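Local coordinates for Ets DNA-binding protein pokkuri (Drosophila melanogaster, PDB 1SV0) that represses transcription as an ETS-family DNA-binding regulator that restrains photoreceptor development against RAS signalling, and contributes here its SAM (Pointed) domain, at residues W13-R23 and F36-L46. The protein carries 1 engineered substitution. Sequence-based numbering, arbitrary orientation.
Engineered in segment 36-46: R45 (natural residue Ala).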
# COMPACT_ATOMS: atom_id res chain seq x y z
N TRP A 13 -1.34 19.44 -10.23
CA TRP A 13 -2.04 18.50 -11.10
C TRP A 13 -3.44 18.93 -11.50
O TRP A 13 -4.18 19.51 -10.71
CB TRP A 13 -2.14 17.11 -10.44
CG TRP A 13 -0.84 16.40 -10.34
CD1 TRP A 13 0.33 16.72 -10.97
CD2 TRP A 13 -0.57 15.20 -9.59
NE1 TRP A 13 1.31 15.80 -10.66
CE2 TRP A 13 0.78 14.86 -9.82
CE3 TRP A 13 -1.35 14.39 -8.75
CZ2 TRP A 13 1.37 13.73 -9.24
CZ3 TRP A 13 -0.75 13.27 -8.17
CH2 TRP A 13 0.59 12.95 -8.42
N SER A 14 -3.79 18.62 -12.75
CA SER A 14 -5.12 18.92 -13.26
C SER A 14 -5.99 17.76 -12.76
O SER A 14 -5.48 16.84 -12.13
CB SER A 14 -5.10 18.91 -14.79
OG SER A 14 -4.77 17.61 -15.28
N ARG A 15 -7.29 17.80 -13.04
CA ARG A 15 -8.17 16.71 -12.61
C ARG A 15 -7.75 15.41 -13.31
O ARG A 15 -7.72 14.34 -12.69
CB ARG A 15 -9.64 17.00 -12.95
CG ARG A 15 -10.33 17.94 -11.97
CD ARG A 15 -11.83 17.99 -12.23
NE ARG A 15 -12.55 18.69 -11.17
CZ ARG A 15 -13.88 18.74 -11.07
NH1 ARG A 15 -14.64 18.15 -11.99
NH2 ARG A 15 -14.45 19.38 -10.06
N GLU A 16 -7.44 15.50 -14.60
CA GLU A 16 -7.05 14.31 -15.33
C GLU A 16 -5.70 13.79 -14.86
O GLU A 16 -5.46 12.58 -14.91
CB GLU A 16 -7.03 14.56 -16.84
CG GLU A 16 -6.72 13.29 -17.65
CD GLU A 16 -7.52 12.06 -17.19
OE1 GLU A 16 -8.78 12.12 -17.20
OE2 GLU A 16 -6.90 11.03 -16.82
N ASP A 17 -4.82 14.68 -14.40
CA ASP A 17 -3.51 14.25 -13.89
C ASP A 17 -3.78 13.42 -12.64
O ASP A 17 -3.16 12.38 -12.42
CB ASP A 17 -2.62 15.43 -13.48
CG ASP A 17 -2.13 16.25 -14.67
OD1 ASP A 17 -1.85 15.66 -15.73
OD2 ASP A 17 -2.00 17.49 -14.52
N VAL A 18 -4.72 13.90 -11.82
CA VAL A 18 -5.09 13.22 -10.59
C VAL A 18 -5.60 11.81 -10.88
O VAL A 18 -5.27 10.86 -10.17
CB VAL A 18 -6.17 14.02 -9.81
CG1 VAL A 18 -6.82 13.16 -8.74
CG2 VAL A 18 -5.52 15.24 -9.15
N LEU A 19 -6.40 11.66 -11.94
CA LEU A 19 -6.93 10.34 -12.26
C LEU A 19 -5.83 9.39 -12.74
O LEU A 19 -5.85 8.21 -12.41
CB LEU A 19 -8.03 10.44 -13.32
CG LEU A 19 -9.27 11.26 -12.91
CD1 LEU A 19 -10.29 11.23 -14.05
CD2 LEU A 19 -9.88 10.70 -11.64
N VAL A 20 -4.90 9.91 -13.53
CA VAL A 20 -3.79 9.11 -14.04
C VAL A 20 -3.00 8.56 -12.86
O VAL A 20 -2.69 7.37 -12.80
CB VAL A 20 -2.85 9.96 -14.93
CG1 VAL A 20 -1.51 9.26 -15.11
CG2 VAL A 20 -3.51 10.19 -16.29
N PHE A 21 -2.70 9.44 -11.91
CA PHE A 21 -1.97 9.07 -10.70
C PHE A 21 -2.68 7.94 -9.96
O PHE A 21 -2.06 6.94 -9.59
CB PHE A 21 -1.84 10.26 -9.76
CG PHE A 21 -1.34 9.89 -8.40
CD1 PHE A 21 -0.03 9.47 -8.22
CD2 PHE A 21 -2.19 9.94 -7.29
CE1 PHE A 21 0.44 9.10 -6.96
CE2 PHE A 21 -1.73 9.58 -6.03
CZ PHE A 21 -0.42 9.16 -5.86
N LEU A 22 -3.98 8.10 -9.74
CA LEU A 22 -4.73 7.07 -9.03
C LEU A 22 -4.76 5.74 -9.79
O LEU A 22 -4.56 4.68 -9.19
CB LEU A 22 -6.14 7.56 -8.74
CG LEU A 22 -6.11 8.75 -7.77
CD1 LEU A 22 -7.49 9.44 -7.74
CD2 LEU A 22 -5.70 8.28 -6.38
N ARG A 23 -4.99 5.78 -11.11
CA ARG A 23 -5.03 4.55 -11.91
C ARG A 23 -3.68 3.85 -11.86
O ARG A 23 -3.60 2.62 -11.75
CB ARG A 23 -5.41 4.86 -13.36
CG ARG A 23 -6.81 5.46 -13.50
CD ARG A 23 -7.33 5.25 -14.90
NE ARG A 23 -8.79 5.26 -14.92
CZ ARG A 23 -9.52 6.18 -15.54
NH1 ARG A 23 -8.93 7.17 -16.20
NH2 ARG A 23 -10.84 6.11 -15.48
N PHE A 36 -13.64 6.15 -8.74
CA PHE A 36 -13.16 7.44 -9.22
C PHE A 36 -14.11 8.61 -9.07
O PHE A 36 -13.69 9.77 -9.16
CB PHE A 36 -12.67 7.30 -10.66
CG PHE A 36 -11.55 6.31 -10.82
CD1 PHE A 36 -11.79 5.04 -11.34
CD2 PHE A 36 -10.26 6.63 -10.41
CE1 PHE A 36 -10.75 4.09 -11.44
CE2 PHE A 36 -9.22 5.69 -10.51
CZ PHE A 36 -9.47 4.42 -11.03
N ASP A 37 -15.39 8.34 -8.84
CA ASP A 37 -16.36 9.42 -8.65
C ASP A 37 -15.97 10.20 -7.39
O ASP A 37 -16.27 11.38 -7.27
CB ASP A 37 -17.78 8.87 -8.47
CG ASP A 37 -18.37 8.34 -9.76
OD1 ASP A 37 -18.29 9.06 -10.77
OD2 ASP A 37 -18.93 7.23 -9.76
N LEU A 38 -15.29 9.52 -6.47
CA LEU A 38 -14.86 10.14 -5.22
C LEU A 38 -13.58 10.98 -5.36
O LEU A 38 -13.18 11.68 -4.43
CB LEU A 38 -14.63 9.06 -4.15
CG LEU A 38 -15.77 8.06 -3.92
CD1 LEU A 38 -15.34 7.01 -2.90
CD2 LEU A 38 -17.01 8.81 -3.44
N PHE A 39 -12.95 10.91 -6.53
CA PHE A 39 -11.71 11.65 -6.75
C PHE A 39 -11.74 12.63 -7.93
O PHE A 39 -10.72 12.85 -8.58
CB PHE A 39 -10.53 10.69 -6.94
CG PHE A 39 -10.21 9.88 -5.71
CD1 PHE A 39 -10.78 8.63 -5.50
CD2 PHE A 39 -9.33 10.38 -4.75
CE1 PHE A 39 -10.50 7.88 -4.35
CE2 PHE A 39 -9.04 9.65 -3.60
CZ PHE A 39 -9.62 8.39 -3.40
N GLN A 40 -12.90 13.22 -8.20
CA GLN A 40 -12.99 14.19 -9.29
C GLN A 40 -12.57 15.54 -8.75
O GLN A 40 -13.42 16.36 -8.39
CB GLN A 40 -14.42 14.25 -9.83
CG GLN A 40 -14.91 12.95 -10.44
CD GLN A 40 -14.02 12.47 -11.57
OE1 GLN A 40 -13.71 13.23 -12.50
NE2 GLN A 40 -13.61 11.21 -11.51
N MET A 41 -11.26 15.77 -8.69
CA MET A 41 -10.72 17.01 -8.16
C MET A 41 -9.31 17.25 -8.69
O MET A 41 -8.65 16.31 -9.15
CB MET A 41 -10.68 16.94 -6.63
CG MET A 41 -9.77 15.82 -6.12
SD MET A 41 -9.79 15.61 -4.34
CE MET A 41 -11.37 14.86 -4.11
N ASN A 42 -8.85 18.49 -8.63
CA ASN A 42 -7.51 18.81 -9.11
C ASN A 42 -6.46 18.46 -8.05
O ASN A 42 -6.78 18.06 -6.93
CB ASN A 42 -7.41 20.29 -9.48
CG ASN A 42 -7.77 21.21 -8.32
OD1 ASN A 42 -7.55 20.87 -7.16
ND2 ASN A 42 -8.30 22.38 -8.64
N GLY A 43 -5.19 18.61 -8.42
CA GLY A 43 -4.11 18.30 -7.50
C GLY A 43 -4.14 19.10 -6.21
O GLY A 43 -3.84 18.57 -5.13
N LYS A 44 -4.49 20.37 -6.30
CA LYS A 44 -4.55 21.23 -5.13
C LYS A 44 -5.41 20.63 -4.03
O LYS A 44 -4.99 20.55 -2.88
CB LYS A 44 -5.11 22.61 -5.52
CG LYS A 44 -5.03 23.66 -4.42
CD LYS A 44 -5.43 25.03 -4.97
CE LYS A 44 -5.19 26.15 -3.97
NZ LYS A 44 -5.39 27.50 -4.58
N ARG A 45 -6.61 20.18 -4.39
CA ARG A 45 -7.51 19.60 -3.41
C ARG A 45 -7.11 18.18 -3.01
O ARG A 45 -7.24 17.81 -1.84
CB ARG A 45 -8.95 19.61 -3.93
CG ARG A 45 -9.98 19.27 -2.88
CD ARG A 45 -11.34 18.99 -3.50
NE ARG A 45 -12.23 18.32 -2.54
CZ ARG A 45 -13.33 17.66 -2.87
NH1 ARG A 45 -13.69 17.57 -4.15
NH2 ARG A 45 -14.06 17.08 -1.93
N LEU A 46 -6.63 17.39 -3.96
CA LEU A 46 -6.21 16.03 -3.64
C LEU A 46 -5.19 16.11 -2.52
O LEU A 46 -5.26 15.36 -1.54
CB LEU A 46 -5.56 15.34 -4.85
CG LEU A 46 -5.13 13.88 -4.60
CD1 LEU A 46 -6.36 13.00 -4.49
CD2 LEU A 46 -4.23 13.38 -5.73
O HOH W 1 -3.99 21.62 -8.95
O HOH W 2 -10.10 14.25 -10.96
O HOH W 3 -11.28 20.51 -9.04
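R23 and F36 form a cation-pi pair at one end of the contact: CZ of R23 lies 4.8 Å from the centroid of the F36 ring, 10° off the ring normal, although guanidinium and ring planes are 55° apart. CG of R23 also packs on CZ of F36, CB of L22 meets the ring edge at CE2, and CD2 of L19 approaches CD2. Replacing F36 by an alanine removes the ring, which is likely to leave the R23 guanidinium without its aromatic partner and to open a gap beside L22 and L19. Further along helix 15-28, CD1 of L22 presses on F39 at CB (3.4 Å), the two side chains crossing at about a right angle. A chi1 of 165° places CG1 of V18 against CD2 of L46 (4.0 Å), while CG2 makes a close van der Waals contact with O of M41 (3.3 Å). CD2 of L46 also meets the W13 ring edge, and both side chains touch L69 of helix 62-77 within the SAM helical bundle. The polar links are mainly backbone and water. G43 N donates to W13 O (2.7 Å) from above the carbonyl plane, beside two N-caps: OG of S14 accepts from D17 N in a capping box, and OD1 of N42 from N of the engineered R45. One water bridges W13 O to K44 N; another accepts from NE of R15 and N42 N. The extended R15 chain brings Q40 O over one guanidinium face, toward its rim, whereas NE2 of Q40 turns back to F36 O (2.8 Å).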